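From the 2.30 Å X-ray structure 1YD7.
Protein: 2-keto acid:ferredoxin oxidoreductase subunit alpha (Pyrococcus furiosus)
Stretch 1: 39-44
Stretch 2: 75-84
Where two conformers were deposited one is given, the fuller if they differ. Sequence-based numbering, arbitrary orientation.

Stretch 1, residues 39-44: RFYAGY
Stretch 2 (75-84) ASIAAAIGAS

A β-strand packed against the small residues of an α-helix is a recurrent motif of α/β proteins, and this subunit supplies a compact example. Residues 40-43 are extended, in strand conformation, with phi/psi close to -137/130 from Phe40 to Ala42 and an almost fully stretched 179/-177 at Gly43. Residues 75-84 lie within a longer regular helix, with phi near -63 and psi near -43, held by i to i+4 bonds such as Ala79 N to Ala75 O (2.9 Å) and Ala83 N to Ala79 O (3.1 Å). The two segments run nearly antiparallel, at 165°, and their axes approach to 7.1 Å. The register pairs Phe40 with Ala83 (CA to CA 7.2 Å) and Ala42 with Ser76 (CA to CA 5.1 Å), so the backbones draw closer toward the Gly43 end.

Strand alternation selects the contacting side chains: Phe40 and Ala42 point toward the helix, whereas Tyr41 (chi1 178°, t) points away. On the helix, Ser76, Ala79 and Ala83 point toward the strand, following the three- and four-residue spacing of helical turns. Phe40, with chi1 -177° (t) and chi2 93°, sets one face of its ring beneath the Ala83 methyl; Ala83 CB lies 3.5 Å from the Phe40 ring centroid, 9° off the normal, a CH-pi contact. The same ring reaches the helix backbone, Phe40 CE2 lying 3.7 Å from both Ala79 O and Ala80 CA.

Where the backbones are closest, the side chains are small. Ala42 CB sits 3.5 Å from Ser76 O and 4.2 Å from Ala79 CB. Beyond it, Gly43 CA meets Ser76 OG at 3.7 Å; Ser76 adopts chi1 -64° (m), and its hydroxyl is hydrogen-bonded elsewhere in the structure. No hydrogen bond joins the two stretches, whose contact buries 252 Å² through close packing.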

ATOM      1  N   ARG A  39      -5.426   7.376   2.137  1.00 32.97           N
ATOM      2  CA  ARG A  39      -6.796   7.681   1.748  1.00 30.08           C
ATOM      3  C   ARG A  39      -6.972   7.750   0.252  1.00 26.86           C
ATOM      4  O   ARG A  39      -8.039   8.041  -0.216  1.00 32.49           O
ATOM      5  CB  ARG A  39      -7.265   8.961   2.419  1.00 28.57           C
ATOM      6  CG  ARG A  39      -7.361   8.840   3.928  1.00 27.97           C
ATOM      7  CD  ARG A  39      -8.349   7.724   4.346  1.00 29.98           C
ATOM      8  NE  ARG A  39      -8.495   7.596   5.803  1.00 30.45           N
ATOM      9  CZ  ARG A  39      -7.724   6.854   6.604  1.00 29.89           C
ATOM     10  NH1 ARG A  39      -6.727   6.123   6.138  1.00 29.83           N
ATOM     11  NH2 ARG A  39      -7.976   6.823   7.898  1.00 29.62           N
ATOM     12  N   PHE A  40      -5.946   7.398  -0.505  1.00 25.66           N
ATOM     13  CA  PHE A  40      -6.090   7.348  -1.916  1.00 25.49           C
ATOM     14  C   PHE A  40      -5.417   6.113  -2.464  1.00 27.27           C
ATOM     15  O   PHE A  40      -4.222   5.899  -2.211  1.00 30.69           O
ATOM     16  CB  PHE A  40      -5.447   8.599  -2.570  1.00 25.26           C
ATOM     17  CG  PHE A  40      -5.638   8.637  -4.026  1.00 25.22           C
ATOM     18  CD1 PHE A  40      -6.727   9.308  -4.575  1.00 28.16           C
ATOM     19  CD2 PHE A  40      -4.786   7.947  -4.864  1.00 25.20           C
ATOM     20  CE1 PHE A  40      -6.930   9.315  -5.958  1.00 26.83           C
ATOM     21  CE2 PHE A  40      -5.001   7.924  -6.247  1.00 26.60           C
ATOM     22  CZ  PHE A  40      -6.061   8.622  -6.791  1.00 24.63           C
ATOM     23  N   TYR A  41      -6.147   5.347  -3.274  1.00 28.34           N
ATOM     24  CA  TYR A  41      -5.623   4.124  -3.888  1.00 29.63           C
ATOM     25  C   TYR A  41      -6.052   4.085  -5.349  1.00 30.24           C
ATOM     26  O   TYR A  41      -7.230   4.289  -5.668  1.00 35.26           O
ATOM     27  CB  TYR A  41      -6.141   2.867  -3.138  1.00 31.86           C
ATOM     28  CG  TYR A  41      -5.684   1.528  -3.725  1.00 31.72           C
ATOM     29  CD1 TYR A  41      -4.578   0.866  -3.221  1.00 35.01           C
ATOM     30  CD2 TYR A  41      -6.346   0.942  -4.771  1.00 33.13           C
ATOM     31  CE1 TYR A  41      -4.147  -0.350  -3.743  1.00 34.49           C
ATOM     32  CE2 TYR A  41      -5.914  -0.254  -5.321  1.00 33.22           C
ATOM     33  CZ  TYR A  41      -4.820  -0.898  -4.792  1.00 35.08           C
ATOM     34  OH  TYR A  41      -4.406  -2.103  -5.316  1.00 36.37           O
ATOM     35  N   ALA A  42      -5.116   3.826  -6.244  1.00 33.68           N
ATOM     36  CA  ALA A  42      -5.445   3.683  -7.656  1.00 34.45           C
ATOM     37  C   ALA A  42      -4.872   2.378  -8.171  1.00 38.88           C
ATOM     38  O   ALA A  42      -3.705   2.033  -7.911  1.00 40.89           O
ATOM     39  CB  ALA A  42      -4.924   4.864  -8.462  1.00 37.37           C
ATOM     40  N   GLY A  43      -5.708   1.629  -8.882  1.00 41.44           N
ATOM     41  CA  GLY A  43      -5.304   0.344  -9.417  1.00 39.81           C
ATOM     42  C   GLY A  43      -6.438  -0.312 -10.165  1.00 43.79           C
ATOM     43  O   GLY A  43      -7.494   0.286 -10.340  1.00 40.83           O
ATOM     44  N   TYR A  44      -6.169  -1.531 -10.627  1.00 46.96           N
ATOM     45  CA  TYR A  44      -7.117  -2.431 -11.265  1.00 48.60           C
ATOM     46  C   TYR A  44      -7.017  -3.731 -10.455  1.00 47.90           C
ATOM     47  O   TYR A  44      -5.989  -3.967  -9.812  1.00 50.06           O
ATOM     48  CB  TYR A  44      -6.728  -2.662 -12.743  0.65 48.93           C
ATOM     49  CG  TYR A  44      -7.843  -3.174 -13.673  0.65 49.62           C
ATOM     50  CD1 TYR A  44      -9.051  -2.471 -13.808  0.65 49.99           C
ATOM     51  CD2 TYR A  44      -7.659  -4.339 -14.435  0.65 48.70           C
ATOM     52  CE1 TYR A  44     -10.078  -2.918 -14.653  0.65 48.65           C
ATOM     53  N   ALA A  75      -1.467   5.092 -15.919  1.00 35.81           N
ATOM     54  CA  ALA A  75      -2.536   5.928 -15.398  1.00 34.77           C
ATOM     55  C   ALA A  75      -2.704   5.825 -13.884  1.00 33.43           C
ATOM     56  O   ALA A  75      -2.924   6.823 -13.203  1.00 36.81           O
ATOM     57  CB  ALA A  75      -3.837   5.571 -16.097  1.00 32.50           C
ATOM     58  N   SER A  76      -2.605   4.611 -13.351  1.00 34.79           N
ATOM     59  CA  SER A  76      -2.782   4.397 -11.919  1.00 35.18           C
ATOM     60  C   SER A  76      -1.680   5.078 -11.117  1.00 31.31           C
ATOM     61  O   SER A  76      -1.956   5.689 -10.103  1.00 32.08           O
ATOM     62  CB  SER A  76      -2.827   2.897 -11.604  1.00 38.39           C
ATOM     63  OG  SER A  76      -3.969   2.325 -12.220  1.00 41.21           O
ATOM     64  N   ILE A  77      -0.442   4.960 -11.574  1.00 29.61           N
ATOM     65  CA  ILE A  77       0.688   5.616 -10.920  1.00 33.64           C
ATOM     66  C   ILE A  77       0.616   7.146 -11.071  1.00 32.97           C
ATOM     67  O   ILE A  77       0.813   7.859 -10.093  1.00 32.00           O
ATOM     68  CB  ILE A  77       2.092   5.046 -11.392  1.00 35.33           C
ATOM     69  CG1 ILE A  77       3.246   5.794 -10.728  1.00 36.09           C
ATOM     70  CG2 ILE A  77       2.303   5.159 -12.880  1.00 38.66           C
ATOM     71  CD1 ILE A  77       3.243   5.681  -9.231  1.00 38.05           C
ATOM     72  N   ALA A  78       0.299   7.635 -12.279  1.00 33.04           N
ATOM     73  CA  ALA A  78       0.170   9.074 -12.514  1.00 32.45           C
ATOM     74  C   ALA A  78      -0.903   9.664 -11.606  1.00 29.30           C
ATOM     75  O   ALA A  78      -0.701  10.716 -10.996  1.00 27.84           O
ATOM     76  CB  ALA A  78      -0.113   9.372 -13.998  1.00 33.65           C
ATOM     77  N   ALA A  79      -1.990   8.915 -11.425  1.00 30.48           N
ATOM     78  CA  ALA A  79      -3.082   9.331 -10.552  1.00 26.24           C
ATOM     79  C   ALA A  79      -2.688   9.394  -9.101  1.00 27.52           C
ATOM     80  O   ALA A  79      -3.107  10.319  -8.385  1.00 24.16           O
ATOM     81  CB  ALA A  79      -4.264   8.399 -10.724  1.00 26.28           C
ATOM     82  N   ALA A  80      -1.927   8.393  -8.635  1.00 27.53           N
ATOM     83  CA  ALA A  80      -1.424   8.409  -7.256  1.00 26.95           C
ATOM     84  C   ALA A  80      -0.424   9.569  -7.034  1.00 25.82           C
ATOM     85  O   ALA A  80      -0.420  10.196  -5.979  1.00 25.55           O
ATOM     86  CB  ALA A  80      -0.779   7.063  -6.914  1.00 31.02           C
ATOM     87  N   ILE A  81       0.399   9.859  -8.037  1.00 28.75           N
ATOM     88  CA  ILE A  81       1.319  11.036  -8.013  1.00 29.28           C
ATOM     89  C   ILE A  81       0.570  12.375  -7.860  1.00 28.01           C
ATOM     90  O   ILE A  81       0.915  13.183  -6.984  1.00 26.43           O
ATOM     91  CB  ILE A  81       2.274  11.053  -9.272  1.00 32.01           C
ATOM     92  CG1 ILE A  81       3.256   9.875  -9.219  1.00 35.50           C
ATOM     93  CG2 ILE A  81       3.092  12.383  -9.373  1.00 31.83           C
ATOM     94  CD1 ILE A  81       3.988   9.618 -10.555  1.00 35.09           C
ATOM     95  N   GLY A  82      -0.483  12.585  -8.662  1.00 29.01           N
ATOM     96  CA  GLY A  82      -1.288  13.819  -8.584  1.00 26.37           C
ATOM     97  C   GLY A  82      -2.016  13.976  -7.258  1.00 26.29           C
ATOM     98  O   GLY A  82      -2.019  15.048  -6.657  1.00 26.44           O
ATOM     99  N   ALA A  83      -2.612  12.888  -6.781  1.00 24.34           N
ATOM    100  CA  ALA A  83      -3.217  12.877  -5.460  1.00 22.51           C
ATOM    101  C   ALA A  83      -2.225  13.242  -4.387  1.00 20.86           C
ATOM    102  O   ALA A  83      -2.565  13.985  -3.476  1.00 21.51           O
ATOM    103  CB  ALA A  83      -3.825  11.477  -5.161  1.00 25.00           C
ATOM    104  N   SER A  84      -1.015  12.663  -4.445  1.00 24.96           N
ATOM    105  CA  SER A  84       0.034  12.975  -3.448  1.00 27.79           C
ATOM    106  C   SER A  84       0.417  14.467  -3.446  1.00 28.00           C
ATOM    107  O   SER A  84       0.491  15.124  -2.403  1.00 23.87           O
ATOM    108  CB  SER A  84       1.317  12.164  -3.704  1.00 27.84           C
ATOM    109  OG  SER A  84       2.306  12.535  -2.753  1.00 23.20           O
TER